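Local atomic coordinates of cellulosomal scaffoldin (Bacteroides cellulosolvens, PDB entry 2XBT), a protein that probably binds cellulose through this family 3b carbohydrate-binding module, one part of a secreted scaffoldin that belongs to the bacterium's cellulosome. Residues I47-T52 with Y131-S136; A21-I26 with V125-D130; L42-I47 with V148-A153. One frame throughout, in Å; residues are numbered along the deposited sequence.

Contact 1 (I47-T52 with Y131-S136). With NO3 (nitrate ion), chain B.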
ATOM      1  N   ILE A  47      -2.633   3.663   3.497  1.00 20.41           N
ATOM      2  CA  ILE A  47      -2.641   2.380   2.820  1.00 18.23           C
ATOM      3  C   ILE A  47      -2.150   1.340   3.799  1.00 17.98           C
ATOM      4  O   ILE A  47      -1.197   1.593   4.531  1.00 18.56           O
ATOM      5  CB  ILE A  47      -1.730   2.422   1.606  1.00 18.80           C
ATOM      6  CG1 ILE A  47      -2.263   3.458   0.621  1.00 17.23           C
ATOM      7  CG2 ILE A  47      -1.666   1.036   0.927  1.00 17.56           C
ATOM      8  CD1 ILE A  47      -1.299   3.771  -0.516  1.00 17.38           C
ATOM      9  N   ARG A  48      -2.806   0.182   3.842  1.00 16.65           N
ATOM     10  CA  ARG A  48      -2.341  -0.871   4.746  1.00 17.23           C
ATOM     11  C   ARG A  48      -2.013  -2.125   3.977  1.00 15.26           C
ATOM     12  O   ARG A  48      -2.799  -2.590   3.149  1.00 17.05           O
ATOM     13  CB  ARG A  48      -3.382  -1.190   5.820  1.00 18.87           C
ATOM     14  CG  ARG A  48      -3.686  -0.009   6.729  1.00 18.55           C
ATOM     15  CD  ARG A  48      -4.754  -0.360   7.762  1.00 21.12           C
ATOM     16  NE  ARG A  48      -4.858   0.706   8.746  1.00 23.91           N
ATOM     17  CZ  ARG A  48      -5.514   0.633   9.898  1.00 31.44           C
ATOM     18  NH1 ARG A  48      -6.143  -0.479  10.253  1.00 31.12           N
ATOM     19  NH2 ARG A  48      -5.527   1.681  10.708  1.00 33.13           N
ATOM     20  N   TYR A  49      -0.836  -2.665   4.272  1.00 17.67           N
ATOM     21  CA  TYR A  49      -0.356  -3.907   3.703  1.00 16.27           C
ATOM     22  C   TYR A  49      -0.235  -4.834   4.893  1.00 15.06           C
ATOM     23  O   TYR A  49       0.509  -4.549   5.825  1.00 15.43           O
ATOM     24  CB  TYR A  49       1.028  -3.694   3.093  1.00 17.18           C
ATOM     25  CG  TYR A  49       1.588  -4.891   2.353  1.00 18.42           C
ATOM     26  CD1 TYR A  49       1.491  -4.984   0.966  1.00 18.41           C
ATOM     27  CD2 TYR A  49       2.238  -5.917   3.037  1.00 19.35           C
ATOM     28  CE1 TYR A  49       2.019  -6.073   0.278  1.00 17.68           C
ATOM     29  CE2 TYR A  49       2.768  -7.013   2.359  1.00 16.20           C
ATOM     30  CZ  TYR A  49       2.655  -7.085   0.981  1.00 18.84           C
ATOM     31  OH  TYR A  49       3.181  -8.153   0.275  1.00 21.72           O
ATOM     32  N   PHE A  50      -0.987  -5.928   4.853  1.00 17.37           N
ATOM     33  CA  PHE A  50      -1.130  -6.813   6.008  1.00 19.08           C
ATOM     34  C   PHE A  50      -0.192  -7.994   5.879  1.00 19.68           C
ATOM     35  O   PHE A  50      -0.034  -8.551   4.790  1.00 18.48           O
ATOM     36  CB  PHE A  50      -2.556  -7.313   6.105  1.00 16.99           C
ATOM     37  CG  PHE A  50      -3.571  -6.198   6.185  1.00 19.11           C
ATOM     38  CD1 PHE A  50      -3.896  -5.642   7.411  1.00 20.07           C
ATOM     39  CD2 PHE A  50      -4.189  -5.728   5.042  1.00 19.00           C
ATOM     40  CE1 PHE A  50      -4.831  -4.613   7.504  1.00 20.18           C
ATOM     41  CE2 PHE A  50      -5.130  -4.682   5.115  1.00 18.80           C
ATOM     42  CZ  PHE A  50      -5.445  -4.140   6.359  1.00 20.21           C
ATOM     43  N   TYR A  51       0.425  -8.370   6.992  1.00 18.68           N
ATOM     44  CA  TYR A  51       1.466  -9.391   6.951  1.00 21.30           C
ATOM     45  C   TYR A  51       1.598 -10.112   8.285  1.00 21.61           C
ATOM     46  O   TYR A  51       0.994  -9.730   9.280  1.00 20.05           O
ATOM     47  CB  TYR A  51       2.822  -8.773   6.572  1.00 21.26           C
ATOM     48  CG  TYR A  51       3.418  -7.897   7.662  1.00 21.60           C
ATOM     49  CD1 TYR A  51       4.373  -8.395   8.529  1.00 20.14           C
ATOM     50  CD2 TYR A  51       3.016  -6.563   7.821  1.00 22.03           C
ATOM     51  CE1 TYR A  51       4.925  -7.598   9.528  1.00 21.80           C
ATOM     52  CE2 TYR A  51       3.559  -5.760   8.819  1.00 18.08           C
ATOM     53  CZ  TYR A  51       4.513  -6.287   9.665  1.00 25.50           C
ATOM     54  OH  TYR A  51       5.062  -5.512  10.657  1.00 22.96           O
ATOM     55  N   THR A  52       2.424 -11.148   8.291  1.00 20.68           N
ATOM     56  CA  THR A  52       2.603 -11.972   9.471  1.00 23.37           C
ATOM     57  C   THR A  52       4.029 -11.837   9.936  1.00 27.06           C
ATOM     58  O   THR A  52       4.971 -11.989   9.149  1.00 25.85           O
ATOM     59  CB  THR A  52       2.347 -13.452   9.171  1.00 25.16           C
ATOM     60  OG1 THR A  52       0.965 -13.649   8.871  1.00 26.04           O
ATOM     61  CG2 THR A  52       2.744 -14.315  10.377  1.00 29.64           C
ATOM     62  N   TYR A 131      -0.854 -11.911   4.278  1.00 19.12           N
ATOM     63  CA  TYR A 131      -2.174 -11.676   3.696  1.00 20.27           C
ATOM     64  C   TYR A 131      -2.133 -10.850   2.403  1.00 17.76           C
ATOM     65  O   TYR A 131      -2.787 -11.183   1.401  1.00 17.52           O
ATOM     66  CB  TYR A 131      -3.048 -10.966   4.743  1.00 18.98           C
ATOM     67  CG  TYR A 131      -4.461 -10.639   4.288  1.00 21.50           C
ATOM     68  CD1 TYR A 131      -5.492 -11.549   4.459  1.00 17.71           C
ATOM     69  CD2 TYR A 131      -4.763  -9.423   3.701  1.00 19.13           C
ATOM     70  CE1 TYR A 131      -6.776 -11.267   4.055  1.00 20.84           C
ATOM     71  CE2 TYR A 131      -6.050  -9.131   3.296  1.00 18.24           C
ATOM     72  CZ  TYR A 131      -7.053 -10.065   3.474  1.00 21.91           C
ATOM     73  OH  TYR A 131      -8.332  -9.792   3.061  1.00 21.55           O
ATOM     74  N   SER A 132      -1.376  -9.761   2.422  1.00 16.40           N
ATOM     75  CA  SER A 132      -1.393  -8.831   1.296  1.00 19.78           C
ATOM     76  C   SER A 132      -0.516  -9.265   0.123  1.00 19.92           C
ATOM     77  O   SER A 132      -0.580  -8.677  -0.959  1.00 20.30           O
ATOM     78  CB  SER A 132      -1.030  -7.413   1.757  1.00 17.32           C
ATOM     79  OG  SER A 132      -2.067  -6.853   2.563  1.00 19.19           O
ATOM     80  N   TYR A 133       0.307 -10.293   0.324  1.00 18.09           N
ATOM     81  CA  TYR A 133       1.157 -10.745  -0.789  1.00 19.47           C
ATOM     82  C   TYR A 133       0.319 -11.478  -1.834  1.00 18.41           C
ATOM     83  O   TYR A 133      -0.304 -12.502  -1.534  1.00 22.14           O
ATOM     84  CB  TYR A 133       2.285 -11.656  -0.308  1.00 18.17           C
ATOM     85  CG  TYR A 133       3.121 -12.217  -1.452  1.00 23.28           C
ATOM     86  CD1 TYR A 133       3.963 -11.392  -2.196  1.00 22.78           C
ATOM     87  CD2 TYR A 133       3.054 -13.566  -1.791  1.00 24.31           C
ATOM     88  CE1 TYR A 133       4.736 -11.914  -3.265  1.00 23.20           C
ATOM     89  CE2 TYR A 133       3.812 -14.093  -2.842  1.00 23.44           C
ATOM     90  CZ  TYR A 133       4.646 -13.268  -3.572  1.00 26.92           C
ATOM     91  OH  TYR A 133       5.393 -13.796  -4.610  1.00 29.28           O
ATOM     92  N   PRO A 134       0.314 -10.974  -3.068  1.00 20.44           N
ATOM     93  CA  PRO A 134      -0.592 -11.517  -4.086  1.00 24.80           C
ATOM     94  C   PRO A 134       0.060 -12.529  -5.021  1.00 25.52           C
ATOM     95  O   PRO A 134      -0.576 -12.947  -6.001  1.00 30.61           O
ATOM     96  CB  PRO A 134      -0.950 -10.278  -4.898  1.00 23.01           C
ATOM     97  CG  PRO A 134       0.337  -9.451  -4.861  1.00 26.80           C
ATOM     98  CD  PRO A 134       1.094  -9.833  -3.592  1.00 21.56           C
ATOM     99  N   GLY A 135       1.292 -12.920  -4.738  1.00 24.75           N
ATOM    100  CA  GLY A 135       2.037 -13.729  -5.684  1.00 26.97           C
ATOM    101  C   GLY A 135       2.851 -12.782  -6.539  1.00 31.52           C
ATOM    102  O   GLY A 135       2.887 -11.579  -6.260  1.00 25.49           O
ATOM    103  N   SER A 136       3.513 -13.312  -7.566  1.00 31.41           N
ATOM    104  CA  SER A 136       4.356 -12.495  -8.434  1.00 30.57           C
ATOM    105  C   SER A 136       3.513 -11.578  -9.301  1.00 29.08           C
ATOM    106  O   SER A 136       2.663 -12.043 -10.057  1.00 32.77           O
ATOM    107  CB  SER A 136       5.226 -13.377  -9.329  1.00 34.22           C
ATOM    108  OG  SER A 136       6.051 -14.215  -8.545  1.00 38.53           O
TER
HETATM  109  N   NO3 B1161      -7.881   1.096  13.073  1.00 47.55           N
HETATM  110  O1  NO3 B1161      -8.666   2.233  12.849  1.00 54.57           O
HETATM  111  O2  NO3 B1161      -6.632   1.223  13.699  1.00 50.62           O
HETATM  112  O3  NO3 B1161      -8.351  -0.159  12.668  1.00 50.14           O

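Contact 2 (A21-I26 with V125-D130)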
ATOM      1  N   ALA A  21       7.368 -15.721  -3.465  1.00 31.53           N
ATOM      2  CA  ALA A  21       7.045 -15.906  -2.057  1.00 30.41           C
ATOM      3  C   ALA A  21       8.297 -15.785  -1.189  1.00 25.19           C
ATOM      4  O   ALA A  21       8.266 -15.192  -0.123  1.00 27.08           O
ATOM      5  CB  ALA A  21       6.374 -17.245  -1.844  1.00 31.34           C
ATOM      6  N   SER A  22       9.399 -16.367  -1.648  1.00 27.10           N
ATOM      7  CA  SER A  22      10.656 -16.242  -0.944  1.00 24.82           C
ATOM      8  C   SER A  22      11.427 -15.053  -1.513  1.00 30.52           C
ATOM      9  O   SER A  22      11.783 -15.048  -2.691  1.00 36.05           O
ATOM     10  CB  SER A  22      11.467 -17.534  -1.103  1.00 34.68           C
ATOM     11  OG  SER A  22      12.413 -17.661  -0.062  1.00 38.37           O
ATOM     12  N   SER A  23      11.683 -14.047  -0.684  1.00 29.23           N
ATOM     13  CA  SER A  23      12.256 -12.790  -1.164  1.00 28.13           C
ATOM     14  C   SER A  23      13.149 -12.174  -0.094  1.00 27.98           C
ATOM     15  O   SER A  23      12.957 -12.426   1.087  1.00 34.06           O
ATOM     16  CB  SER A  23      11.122 -11.816  -1.517  1.00 31.53           C
ATOM     17  OG  SER A  23      11.597 -10.651  -2.183  1.00 31.23           O
ATOM     18  N   ASN A  24      14.117 -11.363  -0.501  1.00 29.75           N
ATOM     19  CA  ASN A  24      14.961 -10.655   0.463  1.00 30.57           C
ATOM     20  C   ASN A  24      14.244  -9.494   1.164  1.00 33.47           C
ATOM     21  O   ASN A  24      14.652  -9.054   2.237  1.00 31.47           O
ATOM     22  CB  ASN A  24      16.259 -10.175  -0.190  1.00 31.31           C
ATOM     23  CG  ASN A  24      16.037  -9.093  -1.244  1.00 37.01           C
ATOM     24  OD1 ASN A  24      15.049  -9.102  -1.988  1.00 35.24           O
ATOM     25  ND2 ASN A  24      16.982  -8.156  -1.323  1.00 43.08           N
ATOM     26  N   GLN A  25      13.176  -9.004   0.551  1.00 30.69           N
ATOM     27  CA  GLN A  25      12.409  -7.899   1.130  1.00 29.20           C
ATOM     28  C   GLN A  25      11.027  -7.866   0.511  1.00 25.03           C
ATOM     29  O   GLN A  25      10.789  -8.505  -0.506  1.00 26.11           O
ATOM     30  CB  GLN A  25      13.130  -6.571   0.881  1.00 32.75           C
ATOM     31  CG  GLN A  25      13.489  -6.330  -0.577  1.00 33.16           C
ATOM     32  CD  GLN A  25      14.575  -5.260  -0.750  1.00 34.92           C
ATOM     33  OE1 GLN A  25      14.779  -4.406   0.117  1.00 33.02           O
ATOM     34  NE2 GLN A  25      15.283  -5.323  -1.868  1.00 37.27           N
ATOM     35  N   ILE A  26      10.103  -7.134   1.130  1.00 20.93           N
ATOM     36  CA  ILE A  26       8.786  -6.972   0.548  1.00 24.23           C
ATOM     37  C   ILE A  26       8.813  -5.801  -0.422  1.00 24.90           C
ATOM     38  O   ILE A  26       9.257  -4.714  -0.050  1.00 23.16           O
ATOM     39  CB  ILE A  26       7.719  -6.669   1.626  1.00 21.41           C
ATOM     40  CG1 ILE A  26       7.738  -7.741   2.726  1.00 22.24           C
ATOM     41  CG2 ILE A  26       6.355  -6.573   0.992  1.00 19.37           C
ATOM     42  CD1 ILE A  26       6.722  -7.473   3.846  1.00 20.21           C
ATOM     43  N   VAL A 125      12.331 -12.837   3.845  1.00 32.92           N
ATOM     44  CA  VAL A 125      10.936 -12.856   4.204  1.00 32.12           C
ATOM     45  C   VAL A 125      10.247 -14.005   3.490  1.00 33.05           C
ATOM     46  O   VAL A 125      10.530 -14.281   2.326  1.00 29.83           O
ATOM     47  CB  VAL A 125      10.270 -11.527   3.799  1.00 34.22           C
ATOM     48  CG1 VAL A 125      10.899 -10.376   4.557  1.00 30.25           C
ATOM     49  CG2 VAL A 125      10.396 -11.315   2.295  1.00 34.56           C
ATOM     50  N   ASP A 126       9.361 -14.695   4.197  1.00 32.24           N
ATOM     51  CA  ASP A 126       8.478 -15.663   3.568  1.00 33.85           C
ATOM     52  C   ASP A 126       7.111 -15.012   3.404  1.00 37.16           C
ATOM     53  O   ASP A 126       6.330 -14.918   4.355  1.00 35.99           O
ATOM     54  CB  ASP A 126       8.354 -16.926   4.421  1.00 37.24           C
ATOM     55  CG  ASP A 126       7.266 -17.864   3.920  1.00 38.72           C
ATOM     56  OD1 ASP A 126       6.969 -17.857   2.706  1.00 43.63           O
ATOM     57  OD2 ASP A 126       6.703 -18.612   4.744  1.00 49.41           O
ATOM     58  N   GLN A 127       6.822 -14.562   2.195  1.00 32.67           N
ATOM     59  CA  GLN A 127       5.617 -13.790   1.962  1.00 28.87           C
ATOM     60  C   GLN A 127       4.427 -14.703   1.745  1.00 31.79           C
ATOM     61  O   GLN A 127       3.299 -14.234   1.642  1.00 27.15           O
ATOM     62  CB  GLN A 127       5.821 -12.901   0.747  1.00 29.91           C
ATOM     63  CG  GLN A 127       7.140 -12.165   0.773  1.00 28.73           C
ATOM     64  CD  GLN A 127       7.215 -11.100  -0.293  1.00 27.86           C
ATOM     65  OE1 GLN A 127       6.783  -9.979  -0.077  1.00 23.98           O
ATOM     66  NE2 GLN A 127       7.742 -11.450  -1.454  1.00 27.47           N
ATOM     67  N   SER A 128       4.669 -16.014   1.679  1.00 34.43           N
ATOM     68  CA  SER A 128       3.563 -16.947   1.466  1.00 35.24           C
ATOM     69  C   SER A 128       2.609 -16.841   2.637  1.00 32.27           C
ATOM     70  O   SER A 128       1.433 -17.165   2.509  1.00 30.76           O
ATOM     71  CB  SER A 128       4.047 -18.394   1.304  1.00 37.03           C
ATOM     72  OG  SER A 128       4.534 -18.914   2.529  1.00 37.78           O
ATOM     73  N   ASN A 129       3.126 -16.381   3.773  1.00 25.72           N
ATOM     74  CA  ASN A 129       2.301 -16.172   4.962  1.00 29.65           C
ATOM     75  C   ASN A 129       1.784 -14.750   5.162  1.00 25.40           C
ATOM     76  O   ASN A 129       1.253 -14.429   6.220  1.00 27.72           O
ATOM     77  CB  ASN A 129       3.066 -16.573   6.217  1.00 31.80           C
ATOM     78  CG  ASN A 129       3.005 -18.049   6.463  1.00 44.41           C
ATOM     79  OD1 ASN A 129       1.921 -18.641   6.435  1.00 46.26           O
ATOM     80  ND2 ASN A 129       4.166 -18.669   6.675  1.00 44.71           N
ATOM     81  N   ASP A 130       1.952 -13.892   4.168  1.00 26.18           N
ATOM     82  CA  ASP A 130       1.483 -12.518   4.321  1.00 23.09           C
ATOM     83  C   ASP A 130       0.186 -12.332   3.561  1.00 19.49           C
ATOM     84  O   ASP A 130       0.131 -12.554   2.350  1.00 20.50           O
ATOM     85  CB  ASP A 130       2.522 -11.522   3.811  1.00 20.82           C
ATOM     86  CG  ASP A 130       3.779 -11.516   4.639  1.00 24.15           C
ATOM     87  OD1 ASP A 130       3.731 -11.882   5.836  1.00 23.77           O
ATOM     88  OD2 ASP A 130       4.821 -11.118   4.095  1.00 23.03           O
TER

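Contact 3 (L42-I47 with V148-A153)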
ATOM      1  N   LEU A  42      -4.099  14.088  -0.503  1.00 21.12           N
ATOM      2  CA  LEU A  42      -3.266  12.930  -0.209  1.00 21.31           C
ATOM      3  C   LEU A  42      -2.937  12.790   1.270  1.00 22.81           C
ATOM      4  O   LEU A  42      -2.657  11.687   1.735  1.00 21.24           O
ATOM      5  CB  LEU A  42      -1.983  12.933  -1.030  1.00 22.19           C
ATOM      6  CG  LEU A  42      -2.159  12.678  -2.522  1.00 21.69           C
ATOM      7  CD1 LEU A  42      -0.804  12.771  -3.194  1.00 29.12           C
ATOM      8  CD2 LEU A  42      -2.784  11.298  -2.740  1.00 25.19           C
ATOM      9  N   SER A  43      -2.975  13.893   2.012  1.00 19.42           N
ATOM     10  CA  SER A  43      -2.665  13.826   3.446  1.00 22.99           C
ATOM     11  C   SER A  43      -3.719  13.030   4.213  1.00 23.70           C
ATOM     12  O   SER A  43      -3.509  12.661   5.376  1.00 23.29           O
ATOM     13  CB  SER A  43      -2.531  15.229   4.041  1.00 26.35           C
ATOM     14  OG  SER A  43      -3.802  15.848   4.178  1.00 25.70           O
ATOM     15  N   LYS A  44      -4.850  12.758   3.562  1.00 21.04           N
ATOM     16  CA  LYS A  44      -5.919  11.995   4.190  1.00 22.09           C
ATOM     17  C   LYS A  44      -5.952  10.540   3.758  1.00 21.06           C
ATOM     18  O   LYS A  44      -6.827   9.798   4.167  1.00 19.77           O
ATOM     19  CB  LYS A  44      -7.276  12.636   3.923  1.00 25.07           C
ATOM     20  CG  LYS A  44      -7.411  14.014   4.530  1.00 27.29           C
ATOM     21  CD  LYS A  44      -8.787  14.582   4.240  1.00 35.59           C
ATOM     22  CE  LYS A  44      -9.013  15.850   5.038  1.00 44.37           C
ATOM     23  NZ  LYS A  44      -7.924  16.812   4.765  1.00 41.02           N
ATOM     24  N   ILE A  45      -4.995  10.139   2.933  1.00 18.44           N
ATOM     25  CA  ILE A  45      -4.933   8.763   2.458  1.00 19.23           C
ATOM     26  C   ILE A  45      -4.007   7.925   3.345  1.00 20.16           C
ATOM     27  O   ILE A  45      -2.907   8.351   3.687  1.00 20.49           O
ATOM     28  CB  ILE A  45      -4.381   8.707   1.025  1.00 20.41           C
ATOM     29  CG1 ILE A  45      -5.390   9.273   0.008  1.00 21.66           C
ATOM     30  CG2 ILE A  45      -3.964   7.281   0.663  1.00 18.95           C
ATOM     31  CD1 ILE A  45      -6.525   8.328  -0.339  1.00 18.26           C
ATOM     32  N   THR A  46      -4.460   6.733   3.715  1.00 17.74           N
ATOM     33  CA  THR A  46      -3.576   5.731   4.301  1.00 18.58           C
ATOM     34  C   THR A  46      -3.718   4.435   3.533  1.00 21.98           C
ATOM     35  O   THR A  46      -4.781   4.142   2.951  1.00 18.58           O
ATOM     36  CB  THR A  46      -3.876   5.490   5.799  1.00 23.34           C
ATOM     37  OG1 THR A  46      -5.274   5.238   5.973  1.00 27.20           O
ATOM     38  CG2 THR A  46      -3.517   6.714   6.585  1.00 26.40           C
ATOM     39  N   ILE A  47      -2.633   3.663   3.497  1.00 20.41           N
ATOM     40  CA  ILE A  47      -2.641   2.380   2.820  1.00 18.23           C
ATOM     41  C   ILE A  47      -2.150   1.340   3.799  1.00 17.98           C
ATOM     42  O   ILE A  47      -1.197   1.593   4.531  1.00 18.56           O
ATOM     43  CB  ILE A  47      -1.730   2.422   1.606  1.00 18.80           C
ATOM     44  CG1 ILE A  47      -2.263   3.458   0.621  1.00 17.23           C
ATOM     45  CG2 ILE A  47      -1.666   1.036   0.927  1.00 17.56           C
ATOM     46  CD1 ILE A  47      -1.299   3.771  -0.516  1.00 17.38           C
ATOM     47  N   VAL A 148      -7.033   0.653   1.135  1.00 17.38           N
ATOM     48  CA  VAL A 148      -6.824   2.094   1.090  1.00 18.23           C
ATOM     49  C   VAL A 148      -7.962   2.799   1.835  1.00 20.05           C
ATOM     50  O   VAL A 148      -9.129   2.439   1.672  1.00 20.42           O
ATOM     51  CB  VAL A 148      -6.842   2.591  -0.338  1.00 15.23           C
ATOM     52  CG1 VAL A 148      -6.498   4.096  -0.371  1.00 17.57           C
ATOM     53  CG2 VAL A 148      -5.872   1.781  -1.205  1.00 18.61           C
ATOM     54  N   TYR A 149      -7.609   3.784   2.650  1.00 18.80           N
ATOM     55  CA  TYR A 149      -8.591   4.525   3.436  1.00 17.64           C
ATOM     56  C   TYR A 149      -8.503   6.010   3.123  1.00 20.29           C
ATOM     57  O   TYR A 149      -7.426   6.528   2.850  1.00 21.05           O
ATOM     58  CB  TYR A 149      -8.341   4.318   4.917  1.00 21.42           C
ATOM     59  CG  TYR A 149      -8.346   2.858   5.310  1.00 21.38           C
ATOM     60  CD1 TYR A 149      -9.447   2.293   5.934  1.00 26.16           C
ATOM     61  CD2 TYR A 149      -7.256   2.045   5.030  1.00 22.74           C
ATOM     62  CE1 TYR A 149      -9.451   0.958   6.297  1.00 26.05           C
ATOM     63  CE2 TYR A 149      -7.254   0.715   5.378  1.00 24.39           C
ATOM     64  CZ  TYR A 149      -8.349   0.179   6.009  1.00 27.90           C
ATOM     65  OH  TYR A 149      -8.327  -1.145   6.351  1.00 33.95           O
ATOM     66  N   TYR A 150      -9.641   6.691   3.186  1.00 20.77           N
ATOM     67  CA  TYR A 150      -9.650   8.134   3.046  1.00 21.90           C
ATOM     68  C   TYR A 150     -10.302   8.709   4.291  1.00 25.26           C
ATOM     69  O   TYR A 150     -11.462   8.425   4.577  1.00 26.86           O
ATOM     70  CB  TYR A 150     -10.392   8.548   1.786  1.00 22.63           C
ATOM     71  CG  TYR A 150     -10.181  10.002   1.450  1.00 23.75           C
ATOM     72  CD1 TYR A 150      -8.996  10.429   0.869  1.00 23.24           C
ATOM     73  CD2 TYR A 150     -11.157  10.946   1.734  1.00 28.90           C
ATOM     74  CE1 TYR A 150      -8.791  11.753   0.563  1.00 24.99           C
ATOM     75  CE2 TYR A 150     -10.959  12.280   1.432  1.00 27.11           C
ATOM     76  CZ  TYR A 150      -9.784  12.674   0.845  1.00 24.68           C
ATOM     77  OH  TYR A 150      -9.583  14.010   0.547  1.00 32.67           O
ATOM     78  N   ASN A 151      -9.534   9.478   5.056  1.00 23.73           N
ATOM     79  CA  ASN A 151      -9.977   9.898   6.373  1.00 28.75           C
ATOM     80  C   ASN A 151     -10.413   8.743   7.262  1.00 35.43           C
ATOM     81  O   ASN A 151     -11.341   8.882   8.064  1.00 36.48           O
ATOM     82  CB  ASN A 151     -11.126  10.892   6.244  1.00 34.06           C
ATOM     83  CG  ASN A 151     -10.702  12.290   6.563  1.00 36.72           C
ATOM     84  OD1 ASN A 151      -9.521  12.551   6.788  1.00 40.46           O
ATOM     85  ND2 ASN A 151     -11.657  13.207   6.584  1.00 42.61           N
ATOM     86  N   GLY A 152      -9.765   7.597   7.111  1.00 30.84           N
ATOM     87  CA  GLY A 152     -10.077   6.463   7.954  1.00 31.51           C
ATOM     88  C   GLY A 152     -11.210   5.584   7.453  1.00 30.78           C
ATOM     89  O   GLY A 152     -11.494   4.546   8.051  1.00 32.43           O
ATOM     90  N   ALA A 153     -11.858   5.983   6.362  1.00 27.53           N
ATOM     91  CA  ALA A 153     -12.914   5.173   5.777  1.00 26.99           C
ATOM     92  C   ALA A 153     -12.392   4.339   4.612  1.00 25.83           C
ATOM     93  O   ALA A 153     -11.740   4.853   3.705  1.00 22.15           O
ATOM     94  CB  ALA A 153     -14.062   6.047   5.316  1.00 30.06           C
TER
HETATM   95  O   HOH W   1      -6.951   7.559   5.914  1.00 22.73           O

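Contact 1 (I47-T52 with Y131-S136)
Phe50 meets Ser132 where a loop docks on the edge of a buried strand in the beta sandwich of this family 3 carbohydrate-binding module. Strand 45-51 pairs through Ile47, Tyr49 and Tyr51 with strand 85-93, while on its other edge Arg48 bonds to Ala147; two residues further on, the loop takes over as partner. Phe50 N gives a nearly straight hydrogen bond to Ser132 OG (2.7 Å, 167° at the hydrogen), and Ser132 N returns one to Phe50 O at 3.0 Å. OG lies beside its own backbone N (chi1 -70°), which lets one serine serve both the N-H and the C=O of Phe50. The same hydroxyl is also hydrogen-bonded to Leu145 O, so two bonds hold it, one from the strand's N-H and one to the Leu145 carbonyl.

The serine's CB sits over the centre of the Tyr49 ring, 3.5 Å from the centroid, in a CH-pi contact. That ring also packs on Ile26 and Met28, and its OH comes up to the edge of the Tyr133 ring. The Phe50 and Tyr131 side chains run alongside each other in the same direction, with ring planes at 89° and Phe50 CB 3.9 Å from Tyr131 CD2; the far end of Tyr131 is tied to Thr158 O. Away from the loop, Arg48 forms a salt bridge with Glu90 through NE and makes weak bonds with a nitrate, probably from the crystallisation liquor. Back at the junction, Ser132 OG lies near the plane of the Phe50 ring, at its edge, 3.5 Å from CD2.

Contact 2 (A21-I26 with V125-D130)
Ser22 and Ser23 pair with Asp126 and Val125 in a short antiparallel beta ladder, by which strand 125-126 joins the start of strand 22-34 in one sheet of the module. Backbone bonds carry it: Ser23 and Val125 form the hydrogen-bonded pair, with Ser23 N to Val125 O at 3.2 Å and Val125 N to Ser23 O at 2.9 Å. Ser22 and Asp126 are the non-hydrogen-bonded pair, and beyond them Gln127 N reaches Ala21 O at 2.8 Å.

Side-chain packing centres on Gln127: with CG anti to the carbonyl carbon (chi1 -47°) and the chain extended beyond it, the amide is carried across to Ser23 and Ile26. Its NE2 passes 3.4 Å from Ser23 CB and bonds to Ala20 O, while OE1 lies 3.6 Å from Ile26 CG2. An alanine here would probably leave Ala20 O without this amide donor and open a gap beside Ile26 and Ser23. Val125 CG2 presses on the strand opposite, against the Ser23 carbonyl. Ile26 CD1 and Asp130 OD2 meet tip to tip, and the other oxygen of Asp130 accepts from Thr52 N.

Polar side chains also bond within each segment. Ser23 OG donates to Gln25 O at 2.8 Å. Asp126 closes an Asx turn: OD1 takes Ser128 OG on its syn side at 2.7 Å and Ser128 N from above the carboxylate plane at 3.1 Å.

Contact 3 (L42-I47 with V148-A153)
Lys44 lays its CB over one face of the Tyr150 ring, displaced toward the rim, in a CH-pi contact 4.1 Å from the centroid. At the edge of the same ring Ile45 CD1 touches Tyr150 CD1 at 3.5 Å, the two side chains crossing at about a right angle. The Tyr149 ring has Thr46 O at its edge, in plane. Thr46 OG1, between its own backbone N and carbonyl carbon (chi1 51°), is thereby set 3.4 Å from Tyr149 CB and within reach of a water.

Between these two faces runs an antiparallel ladder. Thr46 and Tyr149 exchange both backbone bonds, and Asn151 N reaches Lys44 O at 2.9 Å. Asn151 is the second residue of a type I' turn from Tyr150 to Ala153, its OD1 alongside the lysine methylenes. The water gathers up Lys44 O, Thr46 OG1 and Gly152 N.

The tyrosines have second partners: Tyr149 makes a cation-pi contact with Arg48, and Tyr150 bonds through OH to Asp41 N. Ile45, Ile47 and Val148 share the face with Tyr150, where Leu10 and Leu12 of strand 10-15 cover Ile45 and Val148. Strand 45-51 lies between strands 85-93 and 147-150, and the turn leads on to edge strand 153-156.

Overall arrangement
From the N terminus the chain first lays down 21-26, which waits until 125-130 for its partner in contact 2. Meanwhile strand 45-51 supplies 42-47 and 47-52 in succession. Contact 1 closes when 131-136 arrives directly after 125-130, so its loop crosses that of contact 2; contact 3, closed last by 148-153, encloses contact 1 and also crosses contact 2. Contacts 1 and 3 share Ile47 and lie along one strand, about 17 Å apart between centres. Contacts 1 and 2 touch, with Thr52 OG1 also bonded to Asn129 O. Contacts 2 and 3 belong to different sheets; strand 45-51 runs from contact 3 to contact 1, which borders contact 2.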